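Beta-1,4-exocellulase (Thermobifida fusca, PDB 4AVO) probably hydrolyses beta-1,4 glycosidic links of cellulose to release cellobiose, as a family 6 cellobiohydrolase, of which this chain is the catalytic domain. Local coordinates at residues V79-L84 and A131-A136; D268-L273 and S280-L285. The protein carries 1 engineered substitution. All coordinates share one frame; numbering follows the deposited sequence.

Contact 1 (V79-L84 and A131-A136); sequences VVIYNL and AIIEIA. Engineered in segment 131-136: Ala136 (natural residue Asp). With BGC (beta-D-glucopyranose), chain B.
Glu134 reaches across, just past the end of strand 79-81, to take the backbone amides of Asn83 and Leu84 on its carboxylate. Asn83 N lies 2.9 Å from Glu134 OE2 in an almost straight bond (N-H...O 176°) to the lone pair on the OE1 side, while Leu84 N adds a weak bond to OE1. The bend at chi2 (-70°) turns the carboxylate toward these amides, and Tyr106 OH also binds OE2, further fixing the group. Packing is tightest here: Leu84 CG stands 3.3 Å from Glu134 CD. Upstream, three parallel-sheet bonds zip the backbones: Ile132 N to Val79 O, Ile81 N to Ile132 O (2.8 Å) and Glu134 N to Ile81 O. The side chains beside them meet more loosely. Ile81 and Ile133 lie side by side, pointing the same way, with Ile81 CG1 3.9 Å from Ile133 CD1, and on the other face Val80 CG2 stays 4.3 Å from Ile132 CB. Helices 103-119 and 162-175 pack on the Ile81 face. Toward the sugar the segments separate: Tyr82, whose CG is anti to the backbone N (chi1 -173°), sets its CE1 edge 3.5 Å from Ile135 O, in the ring plane, and brings CZ 3.6 Å from C5 of the bound glucose. Ile135 CG2 touches glucose O6 at 3.4 Å, whereas engineered Ala136, at the predicted proton-donor position, makes no contact with 79-84. Adjacent parallel strands joined through helix 103-119 form a beta-alpha-beta crossover, and the loops at their C-terminal ends line the glycan pocket, as in the distorted barrel of family 6 glycoside hydrolases.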
loop_
_atom_site.group_PDB
_atom_site.type_symbol
_atom_site.label_atom_id
_atom_site.label_comp_id
_atom_site.label_asym_id
_atom_site.label_seq_id
_atom_site.Cartn_x
_atom_site.Cartn_y
_atom_site.Cartn_z
ATOM N N VAL A 79 -7.570 -7.841 4.867
ATOM C CA VAL A 79 -6.978 -8.940 4.107
ATOM C C VAL A 79 -6.523 -8.383 2.766
ATOM O O VAL A 79 -7.321 -7.781 2.050
ATOM C CB VAL A 79 -8.003 -10.084 3.893
ATOM C CG1 VAL A 79 -7.402 -11.228 3.073
ATOM C CG2 VAL A 79 -8.500 -10.604 5.242
ATOM N N VAL A 80 -5.252 -8.596 2.420
ATOM C CA VAL A 80 -4.710 -8.060 1.176
ATOM C C VAL A 80 -4.734 -9.125 0.086
ATOM O O VAL A 80 -4.156 -10.202 0.236
ATOM C CB VAL A 80 -3.275 -7.509 1.342
ATOM C CG1 VAL A 80 -2.843 -6.747 0.081
ATOM C CG2 VAL A 80 -3.191 -6.599 2.574
ATOM N N ILE A 81 -5.434 -8.807 -0.994
ATOM C CA ILE A 81 -5.533 -9.673 -2.158
ATOM C C ILE A 81 -4.380 -9.262 -3.051
ATOM O O ILE A 81 -4.358 -8.144 -3.564
ATOM C CB ILE A 81 -6.902 -9.474 -2.870
ATOM C CG1 ILE A 81 -8.062 -9.665 -1.879
ATOM C CG2 ILE A 81 -7.030 -10.383 -4.106
ATOM C CD1 ILE A 81 -8.088 -11.032 -1.141
ATOM N N TYR A 82 -3.412 -10.159 -3.215
ATOM C CA TYR A 82 -2.138 -9.792 -3.827
ATOM C C TYR A 82 -1.496 -10.974 -4.554
ATOM O O TYR A 82 -0.482 -11.526 -4.110
ATOM C CB TYR A 82 -1.200 -9.223 -2.751
ATOM C CG TYR A 82 0.090 -8.638 -3.281
ATOM C CD1 TYR A 82 0.076 -7.532 -4.131
ATOM C CD2 TYR A 82 1.326 -9.177 -2.910
ATOM C CE1 TYR A 82 1.257 -6.987 -4.618
ATOM C CE2 TYR A 82 2.514 -8.639 -3.392
ATOM C CZ TYR A 82 2.466 -7.550 -4.246
ATOM O OH TYR A 82 3.627 -7.006 -4.727
ATOM N N ASN A 83 -2.087 -11.362 -5.682
ATOM C CA ASN A 83 -1.543 -12.467 -6.461
ATOM C C ASN A 83 -1.931 -12.442 -7.936
ATOM O O ASN A 83 -2.125 -13.495 -8.544
ATOM C CB ASN A 83 -1.939 -13.810 -5.824
ATOM C CG ASN A 83 -0.996 -14.952 -6.211
ATOM O OD1 ASN A 83 0.183 -14.736 -6.480
ATOM N ND2 ASN A 83 -1.516 -16.172 -6.213
ATOM N N LEU A 84 -2.026 -11.251 -8.524
ATOM C CA LEU A 84 -2.407 -11.143 -9.932
ATOM C C LEU A 84 -1.425 -11.874 -10.838
ATOM O O LEU A 84 -0.247 -12.010 -10.499
ATOM C CB LEU A 84 -2.472 -9.686 -10.384
ATOM C CG LEU A 84 -3.732 -8.872 -10.105
ATOM C CD1 LEU A 84 -3.436 -7.407 -10.347
ATOM C CD2 LEU A 84 -4.936 -9.341 -10.949
ATOM N N ALA A 131 -11.209 -5.967 2.331
ATOM C CA ALA A 131 -10.368 -6.578 1.306
ATOM C C ALA A 131 -9.649 -5.489 0.535
ATOM O O ALA A 131 -10.279 -4.673 -0.139
ATOM C CB ALA A 131 -11.195 -7.456 0.364
ATOM N N ILE A 132 -8.326 -5.469 0.676
ATOM C CA ILE A 132 -7.475 -4.516 -0.027
ATOM C C ILE A 132 -7.053 -5.137 -1.352
ATOM O O ILE A 132 -6.348 -6.146 -1.372
ATOM C CB ILE A 132 -6.229 -4.137 0.820
ATOM C CG1 ILE A 132 -6.641 -3.589 2.203
ATOM C CG2 ILE A 132 -5.341 -3.146 0.068
ATOM C CD1 ILE A 132 -7.396 -2.268 2.179
ATOM N N ILE A 133 -7.487 -4.536 -2.458
ATOM C CA ILE A 133 -7.345 -5.181 -3.770
ATOM C C ILE A 133 -6.100 -4.790 -4.568
ATOM O O ILE A 133 -6.000 -3.675 -5.087
ATOM C CB ILE A 133 -8.614 -4.977 -4.650
ATOM C CG1 ILE A 133 -9.896 -5.210 -3.831
ATOM C CG2 ILE A 133 -8.542 -5.866 -5.912
ATOM C CD1 ILE A 133 -10.077 -6.624 -3.276
ATOM N N GLU A 134 -5.157 -5.729 -4.627
ATOM C CA GLU A 134 -4.047 -5.744 -5.593
ATOM C C GLU A 134 -3.169 -4.491 -5.673
ATOM O O GLU A 134 -3.270 -3.675 -6.601
ATOM C CB GLU A 134 -4.533 -6.206 -6.978
ATOM C CG GLU A 134 -5.093 -7.635 -6.978
ATOM C CD GLU A 134 -4.032 -8.727 -6.774
ATOM O OE1 GLU A 134 -2.817 -8.436 -6.879
ATOM O OE2 GLU A 134 -4.425 -9.891 -6.525
ATOM N N ILE A 135 -2.282 -4.388 -4.691
ATOM C CA ILE A 135 -1.310 -3.305 -4.574
ATOM C C ILE A 135 -0.411 -3.240 -5.798
ATOM O O ILE A 135 -0.029 -4.278 -6.335
ATOM C CB ILE A 135 -0.414 -3.524 -3.317
ATOM C CG1 ILE A 135 -1.263 -3.903 -2.093
ATOM C CG2 ILE A 135 0.481 -2.318 -3.046
ATOM C CD1 ILE A 135 -2.452 -2.990 -1.846
ATOM N N ALA A 136 -0.076 -2.019 -6.233
ATOM C CA ALA A 136 0.877 -1.793 -7.326
ATOM C C ALA A 136 0.513 -2.562 -8.596
ATOM O O ALA A 136 1.366 -3.196 -9.228
ATOM C CB ALA A 136 2.311 -2.125 -6.875
HETATM C C2 BGC B . 6.275 -3.128 -1.977
HETATM C C3 BGC B . 6.515 -4.409 -1.145
HETATM C C4 BGC B . 5.414 -5.461 -1.253
HETATM C C5 BGC B . 4.733 -5.282 -2.617
HETATM C C6 BGC B . 3.440 -4.490 -2.466
HETATM C C1 BGC B . 6.000 -3.344 -3.478
HETATM O O2 BGC B . 7.484 -2.423 -1.874
HETATM O O3 BGC B . 6.689 -4.066 0.217
HETATM O O4 BGC B . 5.933 -6.783 -1.012
HETATM O O5 BGC B . 5.548 -4.689 -3.634
HETATM O O6 BGC B . 3.732 -3.114 -2.399
#

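Contact 2 (D268-L273 and S280-L285); sequences DLRQAL and SDIGML. With CA (calcium ion), chain C.
Arg270, on a helix, grips the single carbonyl oxygen of Ile282 with two nitrogens, one residue beyond a carbonyl that binds calcium. The stronger bond runs from NE to Ile282 O, 2.7 Å long with an N-H...O angle of 153°; the second, from NH2 to the same oxygen, is weak. The oxygen lies close to the guanidinium plane at its edge, but NE is tilted 34° from the carbonyl plane, a skewed approach rather than a head-on one. An extended chain from CG to NE carries the guanidinium out beside the loop, and its aliphatic part is packed on the way: CB lies 3.8 Å from Met284 SD, and CG 4.0 Å from Ile282 CD1. Met284 bends at chi2 and chi3, which tucks CE beneath the helix, 4.0 Å from Leu269 CD2 and 4.2 Å from Leu273 CD1. Ile282 supplies the other apolar prop, its CD1 resting 4.0 Å from Leu273 CB. An alanine here in place of Arg270 removes both donors, which would probably leave Ile282 O without these side-chain partners and is likely to open a gap beside Met284 CG and Ile282 CG1. On the far side of the loop, Asp281 uses its backbone O, not its carboxylate, to bind calcium at 2.3 Å; four waters and Asp4 also bind the ion, while Asp281 OD1 makes a salt bridge to Arg279. Helix 262-276 thus lies against the start of strand 283-287, its segment running at 140° to the strand's, with Phe222 of strand 221-224 touching Leu273, Ile282 and Met284, and helix 195-209 packing on Leu269.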
loop_
_atom_site.group_PDB
_atom_site.type_symbol
_atom_site.label_atom_id
_atom_site.label_comp_id
_atom_site.label_asym_id
_atom_site.label_seq_id
_atom_site.Cartn_x
_atom_site.Cartn_y
_atom_site.Cartn_z
ATOM N N ASP A 268 -8.456 14.998 -3.095
ATOM C CA ASP A 268 -8.693 15.344 -4.487
ATOM C C ASP A 268 -9.052 14.116 -5.312
ATOM O O ASP A 268 -9.969 14.167 -6.139
ATOM C CB ASP A 268 -7.467 16.023 -5.095
ATOM C CG ASP A 268 -7.446 17.529 -4.865
ATOM O OD1 ASP A 268 -8.248 18.041 -4.052
ATOM O OD2 ASP A 268 -6.615 18.203 -5.511
ATOM N N LEU A 269 -8.322 13.020 -5.097
ATOM C CA LEU A 269 -8.594 11.770 -5.814
ATOM C C LEU A 269 -10.023 11.301 -5.555
ATOM O O LEU A 269 -10.726 10.899 -6.482
ATOM C CB LEU A 269 -7.585 10.677 -5.436
ATOM C CG LEU A 269 -7.607 9.381 -6.262
ATOM C CD1 LEU A 269 -7.276 9.624 -7.738
ATOM C CD2 LEU A 269 -6.659 8.348 -5.676
ATOM N N ARG A 270 -10.451 11.388 -4.299
ATOM C CA ARG A 270 -11.815 11.028 -3.924
ATOM C C ARG A 270 -12.840 11.801 -4.753
ATOM O O ARG A 270 -13.785 11.214 -5.296
ATOM C CB ARG A 270 -12.041 11.266 -2.427
ATOM C CG ARG A 270 -13.382 10.771 -1.932
ATOM C CD ARG A 270 -13.581 11.047 -0.453
ATOM N NE ARG A 270 -14.915 10.618 -0.047
ATOM C CZ ARG A 270 -15.998 11.387 -0.051
ATOM N NH1 ARG A 270 -15.924 12.659 -0.412
ATOM N NH2 ARG A 270 -17.159 10.875 0.324
ATOM N N GLN A 271 -12.641 13.112 -4.861
ATOM C CA GLN A 271 -13.555 13.962 -5.628
ATOM C C GLN A 271 -13.568 13.593 -7.112
ATOM O O GLN A 271 -14.635 13.549 -7.734
ATOM C CB GLN A 271 -13.228 15.445 -5.432
ATOM C CG GLN A 271 -13.560 15.967 -4.035
ATOM C CD GLN A 271 -15.010 15.718 -3.631
ATOM O OE1 GLN A 271 -15.951 16.035 -4.374
ATOM N NE2 GLN A 271 -15.198 15.146 -2.448
ATOM N N ALA A 272 -12.385 13.301 -7.659
ATOM C CA ALA A 272 -12.251 12.926 -9.066
ATOM C C ALA A 272 -12.953 11.599 -9.339
ATOM O O ALA A 272 -13.642 11.448 -10.352
ATOM C CB ALA A 272 -10.784 12.856 -9.471
ATOM N N LEU A 273 -12.799 10.655 -8.410
ATOM C CA LEU A 273 -13.417 9.335 -8.536
ATOM C C LEU A 273 -14.940 9.393 -8.479
ATOM O O LEU A 273 -15.622 8.682 -9.215
ATOM C CB LEU A 273 -12.878 8.396 -7.458
ATOM C CG LEU A 273 -11.419 7.990 -7.680
ATOM C CD1 LEU A 273 -10.814 7.462 -6.388
ATOM C CD2 LEU A 273 -11.273 6.977 -8.829
ATOM N N SER A 280 -20.773 8.275 -4.149
ATOM C CA SER A 280 -20.463 9.499 -3.411
ATOM C C SER A 280 -20.088 9.232 -1.947
ATOM O O SER A 280 -19.559 10.118 -1.267
ATOM C CB SER A 280 -21.638 10.475 -3.486
ATOM O OG SER A 280 -22.731 9.976 -2.743
ATOM N N ASP A 281 -20.366 8.025 -1.460
ATOM C CA ASP A 281 -20.001 7.666 -0.087
ATOM C C ASP A 281 -18.711 6.850 0.034
ATOM O O ASP A 281 -18.430 6.281 1.096
ATOM C CB ASP A 281 -21.167 6.983 0.652
ATOM C CG ASP A 281 -21.694 5.742 -0.067
ATOM O OD1 ASP A 281 -21.053 5.245 -1.023
ATOM O OD2 ASP A 281 -22.774 5.254 0.336
ATOM N N ILE A 282 -17.913 6.804 -1.034
ATOM C CA ILE A 282 -16.597 6.164 -0.941
ATOM C C ILE A 282 -15.736 6.895 0.096
ATOM O O ILE A 282 -15.909 8.093 0.335
ATOM C CB ILE A 282 -15.846 6.071 -2.313
ATOM C CG1 ILE A 282 -15.611 7.457 -2.928
ATOM C CG2 ILE A 282 -16.572 5.132 -3.281
ATOM C CD1 ILE A 282 -14.508 7.476 -3.979
ATOM N N GLY A 283 -14.829 6.157 0.726
ATOM C CA GLY A 283 -13.909 6.719 1.703
ATOM C C GLY A 283 -12.506 6.271 1.354
ATOM O O GLY A 283 -12.324 5.254 0.684
ATOM N N MET A 284 -11.513 7.032 1.794
ATOM C CA MET A 284 -10.131 6.731 1.452
ATOM C C MET A 284 -9.379 6.156 2.646
ATOM O O MET A 284 -9.668 6.489 3.795
ATOM C CB MET A 284 -9.419 7.988 0.921
ATOM C CG MET A 284 -10.223 8.786 -0.122
ATOM S SD MET A 284 -10.614 7.836 -1.611
ATOM C CE MET A 284 -9.129 8.116 -2.590
ATOM N N LEU A 285 -8.416 5.286 2.366
ATOM C CA LEU A 285 -7.472 4.834 3.381
ATOM C C LEU A 285 -6.066 5.291 3.036
ATOM O O LEU A 285 -5.702 5.389 1.861
ATOM C CB LEU A 285 -7.486 3.309 3.508
ATOM C CG LEU A 285 -8.817 2.599 3.727
ATOM C CD1 LEU A 285 -8.585 1.100 3.702
ATOM C CD2 LEU A 285 -9.434 3.041 5.056
HETATM CA CA CA C . -18.317 4.841 2.850
HETATM O O HOH W 1 -18.374 3.130 0.791
HETATM O O HOH W 2 -16.961 6.443 4.121
HETATM O O HOH W 3 -16.110 3.976 2.607
HETATM O O HOH W 4 -20.416 3.783 2.107
#

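Overall arrangement
Both contacts reach the same sheet, in which strands 75-81, 127-133, 180-185, 221-224 and 283-287 pair successively in parallel. Contact 1 joins two adjacent strands and lies about 9 Å from the chain centre, whereas contact 2 braces a helix against a strand at about 17 Å; the two centres are about 19 Å apart. Ile132 CD1 comes 3.9 Å from Leu285 CD1, though Ile132 has two modelled conformers, which makes this touch tentative. Contact 1 meets bound glucose directly. Contact 2 instead carries the calcium site, and its Leu269 side chain is about 13 Å from a bound glucose; the side chain of Ile132 is likewise about 13 Å from calcium.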